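Local coordinates for protein HcgC (Methanococcus maripaludis S2, PDB 5O4J) that probably catalyses the SAM-dependent C-methylation of a pyridinol precursor during biosynthesis of the FeGP cofactor of [Fe]-hydrogenase, at residues A[11-16]-A[225-230]; A[183-188]-A[203-208]; A[197-202]-A[231-236]. All coordinates share one frame; numbering follows the deposited sequence.

In the fold
All three contacts are largely buried and share one four-stranded antiparallel sheet and its surroundings. Contact 1 lies where strands 10-13 and 230-234 meet, contact 3 pairs the latter with strand 198-203, and contact 2 sets the continuation of strand 198-203 on helix 177-193. The chemistry follows the place. Contact 3 is regular backbone pairing broken by one bulge and reaches the pyridinol; contact 1, at the ends of its strands, mixes backbone bonds with those of two serine hydroxyls and has the exposed Arg13 at its margin; contact 2 is wholly apolar and has no hydrogen bond across it. Asn204 ties them together, bonding Ser228 O, Ala229 and Thr231 OG1. Contacts 2 and 3 both pack broadly against the second subunit.

Contact 1. Residues A[11-16]-A[225-230]; sequences TTRSKI and LNMSAI
The end of strand 10-13 in the antiparallel sheet runs beside the loop that leads into strand 230-234, and the two directions differ by 117°, so regular pairing soon gives way to bonds made by serine side chains. Thr12 is still within the sheet, its backbone paired with Val232. The Arg13 side chain bends at chi3 (31°) and brings NE to 3.3 Å from Ser228 OG; the hydroxyl lies close to the guanidinium plane, and NH2 adds a weak bond to it. Met227 SD sits over one face of this guanidinium, offset toward its rim. Ser14 N then donates to Ile230 O over 2.8 Å, nearly along the C=O axis. The Ser14 hydroxyl, in the crowded position between backbone N and carbonyl carbon, accepts from Ile230 N and donates to Ile16 O. Ser14 O in turn accepts a hydrogen bond from Ser228 OG at 2.8 Å, so the Ser228 hydroxyl both receives from Arg13 and gives to the backbone. Beyond Lys15, whose N is bonded to Glu243 of helix 239-251, the carbonyl of Ile16 gathers a second donor: Ala229 N meets Ile16 O at 3.0 Å, almost straight at 174°.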
loop_
_atom_site.group_PDB
_atom_site.type_symbol
_atom_site.label_atom_id
_atom_site.label_comp_id
_atom_site.label_asym_id
_atom_site.label_seq_id
_atom_site.Cartn_x
_atom_site.Cartn_y
_atom_site.Cartn_z
ATOM N N THR A 11 9.690 -17.842 15.930
ATOM C CA THR A 11 9.067 -16.633 16.452
ATOM C C THR A 11 10.170 -15.660 16.824
ATOM O O THR A 11 11.027 -15.978 17.652
ATOM C CB THR A 11 8.195 -16.928 17.668
ATOM O OG1 THR A 11 7.159 -17.838 17.294
ATOM C CG2 THR A 11 7.589 -15.625 18.215
ATOM N N THR A 12 10.127 -14.471 16.239
ATOM C CA THR A 12 11.160 -13.463 16.426
ATOM C C THR A 12 10.512 -12.199 16.974
ATOM O O THR A 12 9.616 -11.638 16.344
ATOM C CB THR A 12 11.870 -13.173 15.105
ATOM O OG1 THR A 12 12.348 -14.405 14.549
ATOM C CG2 THR A 12 13.051 -12.216 15.327
ATOM N N ARG A 13 10.975 -11.750 18.135
ATOM C CA ARG A 13 10.563 -10.473 18.700
ATOM C C ARG A 13 11.625 -9.425 18.394
ATOM O O ARG A 13 12.825 -9.683 18.526
ATOM C CB ARG A 13 10.370 -10.578 20.212
ATOM C CG ARG A 13 9.217 -11.481 20.648
ATOM C CD ARG A 13 9.148 -11.618 22.172
ATOM N NE ARG A 13 9.624 -10.423 22.873
ATOM C CZ ARG A 13 9.569 -10.244 24.190
ATOM N NH1 ARG A 13 9.048 -11.176 24.979
ATOM N NH2 ARG A 13 10.038 -9.119 24.714
ATOM N N SER A 14 11.187 -8.243 17.979
ATOM C CA SER A 14 12.145 -7.203 17.636
ATOM C C SER A 14 12.914 -6.757 18.872
ATOM O O SER A 14 12.372 -6.691 19.981
ATOM C CB SER A 14 11.452 -6.002 16.981
ATOM O OG SER A 14 10.529 -5.340 17.846
ATOM N N LYS A 15 14.201 -6.473 18.677
ATOM C CA LYS A 15 14.980 -5.861 19.747
ATOM C C LYS A 15 14.481 -4.456 20.043
ATOM O O LYS A 15 14.429 -4.042 21.207
ATOM C CB LYS A 15 16.462 -5.838 19.379
ATOM C CG LYS A 15 17.089 -7.215 19.273
ATOM C CD LYS A 15 18.481 -7.133 18.680
ATOM C CE LYS A 15 19.088 -8.512 18.532
ATOM N NZ LYS A 15 19.367 -9.076 19.883
ATOM N N ILE A 16 14.123 -3.708 19.003
ATOM C CA ILE A 16 13.569 -2.372 19.186
ATOM C C ILE A 16 12.230 -2.473 19.905
ATOM O O ILE A 16 11.324 -3.187 19.460
ATOM C CB ILE A 16 13.440 -1.668 17.826
ATOM C CG1 ILE A 16 14.824 -1.232 17.334
ATOM C CG2 ILE A 16 12.479 -0.464 17.890
ATOM C CD1 ILE A 16 14.880 -1.001 15.845
ATOM N N LEU A 225 5.034 0.252 27.173
ATOM C CA LEU A 225 6.001 0.641 26.151
ATOM C C LEU A 225 7.236 -0.246 26.168
ATOM O O LEU A 225 7.962 -0.297 25.174
ATOM C CB LEU A 225 6.426 2.100 26.339
ATOM C CG LEU A 225 5.345 3.186 26.273
ATOM C CD1 LEU A 225 6.013 4.540 26.377
ATOM C CD2 LEU A 225 4.531 3.077 25.005
ATOM N N ASN A 226 7.479 -0.949 27.272
ATOM C CA ASN A 226 8.670 -1.781 27.437
ATOM C C ASN A 226 8.437 -3.175 26.846
ATOM O O ASN A 226 8.546 -4.203 27.515
ATOM C CB ASN A 226 9.031 -1.865 28.917
ATOM C CG ASN A 226 10.413 -2.428 29.152
ATOM O OD1 ASN A 226 11.295 -2.313 28.303
ATOM N ND2 ASN A 226 10.612 -3.036 30.318
ATOM N N MET A 227 8.078 -3.177 25.570
ATOM C CA MET A 227 7.656 -4.366 24.843
ATOM C C MET A 227 8.177 -4.248 23.420
ATOM O O MET A 227 8.204 -3.149 22.858
ATOM C CB MET A 227 6.125 -4.504 24.842
ATOM C CG MET A 227 5.566 -5.593 23.937
ATOM S SD MET A 227 6.230 -7.227 24.315
ATOM C CE MET A 227 5.486 -8.214 23.017
ATOM N N SER A 228 8.591 -5.379 22.847
ATOM C CA SER A 228 9.030 -5.416 21.461
ATOM C C SER A 228 7.977 -4.772 20.570
ATOM O O SER A 228 6.784 -5.041 20.708
ATOM C CB SER A 228 9.254 -6.862 21.001
ATOM O OG SER A 228 10.336 -7.471 21.674
ATOM N N ALA A 229 8.425 -3.939 19.627
ATOM C CA ALA A 229 7.480 -3.301 18.717
ATOM C C ALA A 229 6.778 -4.327 17.833
ATOM O O ALA A 229 5.588 -4.180 17.531
ATOM C CB ALA A 229 8.175 -2.245 17.856
ATOM N N ILE A 230 7.491 -5.361 17.397
ATOM C CA ILE A 230 6.972 -6.306 16.411
ATOM C C ILE A 230 7.371 -7.722 16.781
ATOM O O ILE A 230 8.494 -7.970 17.220
ATOM C CB ILE A 230 7.470 -5.973 14.991
ATOM C CG1 ILE A 230 6.901 -4.618 14.561
ATOM C CG2 ILE A 230 7.026 -7.041 13.996
ATOM C CD1 ILE A 230 7.419 -4.092 13.241
#

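Contact 2. Residues A[183-188]-A[203-208]; sequences DIIMDS and PNLKYF
Helix 177-193 packs here against the end of strand 198-203 and the loop that follows it, a contact made by four buried apolar side chains: Ile185 and Met186 from the helix, Pro203, which ends the strand, and Leu205 from the loop after it. The side chains of Ile185, Pro203 and Leu205 all set out toward the opposite segment. Those of Ile185 and Pro203 cross obliquely, Ile185 CG2, anti to the backbone N, coming to 3.6 Å from Pro203 CB, the closest approach of the contact. The other branch of Ile185, extended at chi2 (171°), carries CD1 forward to meet, of these two, only Leu205, tip to tip, with Ile185 CD1 3.8 Å from Leu205 CD2. Leu205 thus faces the helix with both methyls, since Leu205 CD1 also lies 4.0 Å from Ile185 CG2. Asn204, between Pro203 and Leu205, is the centre of an inverse gamma turn; its own side chain starts away from the helix and bonds Ser228 O and Thr231 OG1.

Met186 approaches from the next position along the helix. Bends at chi2 (-63°) and chi3 (-74°) fold its chain, so that the sulfur, rather than the terminal methyl, does the touching. The same residues form part of the subunit interface: Met186 packs on Met186 of the second subunit, and Leu205 on its Pro203. Within the chain, the Met186 and Leu205 side chains cross obliquely, with Met186 SD 4.0 Å from Leu205 CD1.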
loop_
_atom_site.group_PDB
_atom_site.type_symbol
_atom_site.label_atom_id
_atom_site.label_comp_id
_atom_site.label_asym_id
_atom_site.label_seq_id
_atom_site.Cartn_x
_atom_site.Cartn_y
_atom_site.Cartn_z
ATOM N N ASP A 183 2.392 4.660 13.215
ATOM C CA ASP A 183 2.568 4.572 11.772
ATOM C C ASP A 183 3.917 3.956 11.406
ATOM O O ASP A 183 4.021 3.217 10.423
ATOM C CB ASP A 183 2.406 5.956 11.159
ATOM C CG ASP A 183 0.977 6.441 11.184
ATOM O OD1 ASP A 183 0.047 5.646 11.462
ATOM O OD2 ASP A 183 0.776 7.642 10.910
ATOM N N ILE A 184 4.967 4.269 12.171
ATOM C CA ILE A 184 6.259 3.618 11.988
ATOM C C ILE A 184 6.101 2.112 12.103
ATOM O O ILE A 184 6.609 1.342 11.275
ATOM C CB ILE A 184 7.274 4.156 13.014
ATOM C CG1 ILE A 184 7.697 5.574 12.642
ATOM C CG2 ILE A 184 8.511 3.247 13.114
ATOM C CD1 ILE A 184 8.363 6.329 13.784
ATOM N N ILE A 185 5.400 1.667 13.140
ATOM C CA ILE A 185 5.248 0.237 13.351
ATOM C C ILE A 185 4.397 -0.386 12.245
ATOM O O ILE A 185 4.735 -1.453 11.717
ATOM C CB ILE A 185 4.682 -0.026 14.762
ATOM C CG1 ILE A 185 5.747 0.336 15.806
ATOM C CG2 ILE A 185 4.265 -1.481 14.905
ATOM C CD1 ILE A 185 5.266 0.340 17.253
ATOM N N MET A 186 3.291 0.271 11.865
ATOM C CA MET A 186 2.412 -0.282 10.836
ATOM C C MET A 186 3.120 -0.385 9.489
ATOM O O MET A 186 3.030 -1.416 8.806
ATOM C CB MET A 186 1.155 0.577 10.717
ATOM C CG MET A 186 0.249 0.512 11.924
ATOM S SD MET A 186 -0.438 -1.128 12.250
ATOM C CE MET A 186 -1.638 -1.202 10.929
ATOM N N ASP A 187 3.831 0.674 9.081
ATOM C CA ASP A 187 4.550 0.616 7.816
ATOM C C ASP A 187 5.649 -0.445 7.875
ATOM O O ASP A 187 5.889 -1.156 6.896
ATOM C CB ASP A 187 5.135 1.990 7.469
ATOM C CG ASP A 187 4.105 2.933 6.851
ATOM O OD1 ASP A 187 3.012 2.466 6.486
ATOM O OD2 ASP A 187 4.396 4.142 6.714
ATOM N N SER A 188 6.303 -0.584 9.027
ATOM C CA SER A 188 7.321 -1.618 9.176
ATOM C C SER A 188 6.718 -3.006 9.022
ATOM O O SER A 188 7.276 -3.852 8.320
ATOM C CB SER A 188 8.019 -1.481 10.527
ATOM O OG SER A 188 8.729 -0.263 10.622
ATOM N N PRO A 203 2.071 -6.330 14.887
ATOM C CA PRO A 203 2.424 -5.093 15.591
ATOM C C PRO A 203 1.931 -5.188 17.025
ATOM O O PRO A 203 0.750 -5.443 17.267
ATOM C CB PRO A 203 1.677 -4.014 14.811
ATOM C CG PRO A 203 0.452 -4.722 14.277
ATOM C CD PRO A 203 0.797 -6.194 14.156
ATOM N N ASN A 204 2.840 -5.017 17.977
ATOM C CA ASN A 204 2.478 -5.151 19.386
ATOM C C ASN A 204 1.897 -3.833 19.880
ATOM O O ASN A 204 2.458 -3.136 20.729
ATOM C CB ASN A 204 3.677 -5.594 20.195
ATOM C CG ASN A 204 4.022 -7.022 19.922
ATOM O OD1 ASN A 204 3.148 -7.885 19.969
ATOM N ND2 ASN A 204 5.282 -7.284 19.580
ATOM N N LEU A 205 0.721 -3.522 19.338
ATOM C CA LEU A 205 0.057 -2.253 19.572
ATOM C C LEU A 205 -1.212 -2.436 20.391
ATOM O O LEU A 205 -1.844 -3.499 20.390
ATOM C CB LEU A 205 -0.275 -1.563 18.250
ATOM C CG LEU A 205 0.942 -1.084 17.462
ATOM C CD1 LEU A 205 0.555 -0.613 16.073
ATOM C CD2 LEU A 205 1.617 0.052 18.229
ATOM N N LYS A 206 -1.565 -1.369 21.091
ATOM C CA LYS A 206 -2.829 -1.257 21.806
ATOM C C LYS A 206 -3.089 0.228 21.992
ATOM O O LYS A 206 -2.293 1.078 21.583
ATOM C CB LYS A 206 -2.790 -1.991 23.144
ATOM C CG LYS A 206 -1.758 -1.409 24.106
ATOM C CD LYS A 206 -1.911 -1.958 25.520
ATOM C CE LYS A 206 -3.109 -1.321 26.219
ATOM N NZ LYS A 206 -3.427 -2.000 27.492
ATOM N N TYR A 207 -4.224 0.544 22.603
ATOM C CA TYR A 207 -4.604 1.936 22.809
ATOM C C TYR A 207 -3.893 2.456 24.060
ATOM O O TYR A 207 -4.478 2.617 25.135
ATOM C CB TYR A 207 -6.119 2.040 22.893
ATOM C CG TYR A 207 -6.638 3.429 23.124
ATOM C CD1 TYR A 207 -6.255 4.481 22.304
ATOM C CD2 TYR A 207 -7.532 3.689 24.144
ATOM C CE1 TYR A 207 -6.740 5.767 22.520
ATOM C CE2 TYR A 207 -8.017 4.966 24.367
ATOM C CZ TYR A 207 -7.620 5.993 23.553
ATOM O OH TYR A 207 -8.115 7.253 23.773
ATOM N N PHE A 208 -2.576 2.675 23.909
ATOM C CA PHE A 208 -1.753 3.132 25.027
ATOM C C PHE A 208 -2.292 4.424 25.616
ATOM O O PHE A 208 -2.162 4.680 26.818
ATOM C CB PHE A 208 -0.312 3.387 24.579
ATOM C CG PHE A 208 0.353 2.223 23.913
ATOM C CD1 PHE A 208 0.824 1.151 24.646
ATOM C CD2 PHE A 208 0.550 2.233 22.544
ATOM C CE1 PHE A 208 1.453 0.090 24.017
ATOM C CE2 PHE A 208 1.172 1.183 21.910
ATOM C CZ PHE A 208 1.624 0.111 22.640
#

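Contact 3. Residues A[197-202]-A[231-236]; sequences SVLYTI and TVSSID. With 9KH (6-carboxy methyl-4-hydroxy-2-pyridinol), chain K.
Tyr200 lays its ring over Ser233, whose CB stands 3.9 Å from the centroid of the Tyr200 ring and 16° off its normal, a CH-pi contact across strands 198-203 and 230-234 of the four-stranded antiparallel sheet, whose pairing is interrupted by a classic beta bulge. The phenol's OH is bonded to Glu209 of the second subunit, and the carboxymethyl C10 of the pyridinol lies near the ring's edge. In the bulge Leu199 and Tyr200 both face Ser233: Leu199 N donates to Ser233 O over 2.7 Å, from above the carbonyl plane, while the bond from Tyr200 N to the same oxygen is weak. Regular pairing resumes beyond it, with Ser233 N lying nearly along the C=O axis of Tyr200, 3.0 Å from Tyr200 O, and Ile202 and Thr231 exchanging two backbone bonds.

Leu199 is a residue of the pyridinol pocket. Its CD2 is 3.7 Å from N5 of the pyridinol, while CD1 turns back to Ile235 CD1. On the face of the sheet bearing Val198 and Val232, these two valines cross at about a right angle, touching through their CG1 methyls.

Just before strand 198-203, Ser197 OG accepts a hydrogen bond from Asp236 N at 2.9 Å. An alanine here would remove that acceptor and would probably leave the backbone at Asp236 less firmly held. Ser197 O accepts from Ile235 N at 2.9 Å, the donor standing above the carbonyl plane.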
loop_
_atom_site.group_PDB
_atom_site.type_symbol
_atom_site.label_atom_id
_atom_site.label_comp_id
_atom_site.label_asym_id
_atom_site.label_seq_id
_atom_site.Cartn_x
_atom_site.Cartn_y
_atom_site.Cartn_z
ATOM N N SER A 197 9.598 -16.103 3.671
ATOM C CA SER A 197 9.323 -17.103 4.707
ATOM C C SER A 197 8.484 -16.561 5.865
ATOM O O SER A 197 8.135 -17.342 6.751
ATOM C CB SER A 197 10.596 -17.729 5.292
ATOM O OG SER A 197 11.110 -16.972 6.368
ATOM N N VAL A 198 8.150 -15.272 5.902
ATOM C CA VAL A 198 7.280 -14.774 6.963
ATOM C C VAL A 198 5.871 -15.300 6.737
ATOM O O VAL A 198 5.339 -15.231 5.622
ATOM C CB VAL A 198 7.303 -13.239 7.016
ATOM C CG1 VAL A 198 6.228 -12.709 7.985
ATOM C CG2 VAL A 198 8.692 -12.750 7.419
ATOM N N LEU A 199 5.276 -15.859 7.799
ATOM C CA LEU A 199 3.875 -16.277 7.792
ATOM C C LEU A 199 2.958 -15.114 8.146
ATOM O O LEU A 199 1.974 -14.848 7.451
ATOM C CB LEU A 199 3.666 -17.404 8.796
ATOM C CG LEU A 199 4.261 -18.775 8.486
ATOM C CD1 LEU A 199 5.773 -18.725 8.462
ATOM C CD2 LEU A 199 3.810 -19.786 9.532
ATOM N N TYR A 200 3.236 -14.446 9.255
ATOM C CA TYR A 200 2.460 -13.267 9.617
ATOM C C TYR A 200 3.300 -12.408 10.543
ATOM O O TYR A 200 4.307 -12.862 11.093
ATOM C CB TYR A 200 1.111 -13.640 10.252
ATOM C CG TYR A 200 1.168 -14.347 11.601
ATOM C CD1 TYR A 200 1.290 -13.627 12.785
ATOM C CD2 TYR A 200 1.071 -15.722 11.685
ATOM C CE1 TYR A 200 1.332 -14.266 14.022
ATOM C CE2 TYR A 200 1.115 -16.375 12.918
ATOM C CZ TYR A 200 1.240 -15.638 14.075
ATOM O OH TYR A 200 1.269 -16.267 15.293
ATOM N N THR A 201 2.877 -11.150 10.683
ATOM C CA THR A 201 3.646 -10.103 11.347
ATOM C C THR A 201 2.732 -9.350 12.301
ATOM O O THR A 201 1.724 -8.774 11.874
ATOM C CB THR A 201 4.260 -9.139 10.325
ATOM O OG1 THR A 201 5.045 -9.866 9.375
ATOM C CG2 THR A 201 5.155 -8.104 11.015
ATOM N N ILE A 202 3.092 -9.340 13.578
ATOM C CA ILE A 202 2.260 -8.776 14.637
ATOM C C ILE A 202 2.826 -7.419 15.034
ATOM O O ILE A 202 3.947 -7.365 15.563
ATOM C CB ILE A 202 2.199 -9.697 15.864
ATOM C CG1 ILE A 202 1.537 -11.030 15.519
ATOM C CG2 ILE A 202 1.518 -8.993 17.036
ATOM C CD1 ILE A 202 0.057 -10.942 15.205
ATOM N N THR A 231 6.449 -8.654 16.565
ATOM C CA THR A 231 6.705 -10.083 16.677
ATOM C C THR A 231 6.385 -10.742 15.341
ATOM O O THR A 231 5.342 -10.466 14.741
ATOM C CB THR A 231 5.869 -10.686 17.807
ATOM O OG1 THR A 231 6.223 -10.043 19.035
ATOM C CG2 THR A 231 6.102 -12.187 17.929
ATOM N N VAL A 232 7.298 -11.582 14.858
ATOM C CA VAL A 232 7.178 -12.171 13.532
ATOM C C VAL A 232 7.160 -13.687 13.645
ATOM O O VAL A 232 7.906 -14.269 14.443
ATOM C CB VAL A 232 8.329 -11.726 12.606
ATOM C CG1 VAL A 232 8.012 -12.144 11.181
ATOM C CG2 VAL A 232 8.556 -10.231 12.705
ATOM N N SER A 233 6.338 -14.318 12.812
ATOM C CA SER A 233 6.313 -15.766 12.626
ATOM C C SER A 233 6.860 -16.070 11.234
ATOM O O SER A 233 6.357 -15.538 10.237
ATOM C CB SER A 233 4.891 -16.305 12.792
ATOM O OG SER A 233 4.837 -17.713 12.612
ATOM N N SER A 234 7.910 -16.892 11.159
ATOM C CA SER A 234 8.562 -17.156 9.883
ATOM C C SER A 234 9.225 -18.533 9.888
ATOM O O SER A 234 9.527 -19.103 10.940
ATOM C CB SER A 234 9.610 -16.082 9.566
ATOM O OG SER A 234 10.690 -16.134 10.480
ATOM N N ILE A 235 9.491 -19.044 8.683
ATOM C CA ILE A 235 10.228 -20.298 8.572
ATOM C C ILE A 235 11.712 -20.059 8.773
ATOM O O ILE A 235 12.396 -20.852 9.427
ATOM C CB ILE A 235 9.975 -20.966 7.210
ATOM C CG1 ILE A 235 8.479 -21.078 6.903
ATOM C CG2 ILE A 235 10.662 -22.343 7.154
ATOM C CD1 ILE A 235 7.681 -21.857 7.918
ATOM N N ASP A 236 12.231 -18.979 8.198
ATOM C CA ASP A 236 13.652 -18.674 8.184
ATOM C C ASP A 236 13.957 -17.473 9.066
ATOM O O ASP A 236 13.067 -16.740 9.508
ATOM C CB ASP A 236 14.127 -18.426 6.750
ATOM C CG ASP A 236 13.949 -19.642 5.863
ATOM O OD1 ASP A 236 14.045 -20.776 6.380
ATOM O OD2 ASP A 236 13.715 -19.467 4.653
HETATM C C2 9KH K . 0.548 -23.598 10.223
HETATM C C3 9KH K . 0.109 -22.291 10.091
HETATM C C4 9KH K . 0.640 -21.306 10.903
HETATM C C6 9KH K . 2.026 -22.874 11.965
HETATM O O1 9KH K . 0.026 -24.569 9.429
HETATM N N5 9KH K . 1.582 -21.605 11.813
HETATM C C7 9KH K . 1.514 -23.898 11.174
HETATM O O8 9KH K . 2.976 -23.132 12.899
HETATM C C9 9KH K . -0.939 -21.946 9.065
HETATM C C10 9KH K . 0.177 -19.879 10.758
HETATM C C12 9KH K . -1.170 -19.660 11.407
HETATM O O13 9KH K . -1.892 -18.791 10.890
HETATM O O14 9KH K . -1.499 -20.315 12.423
#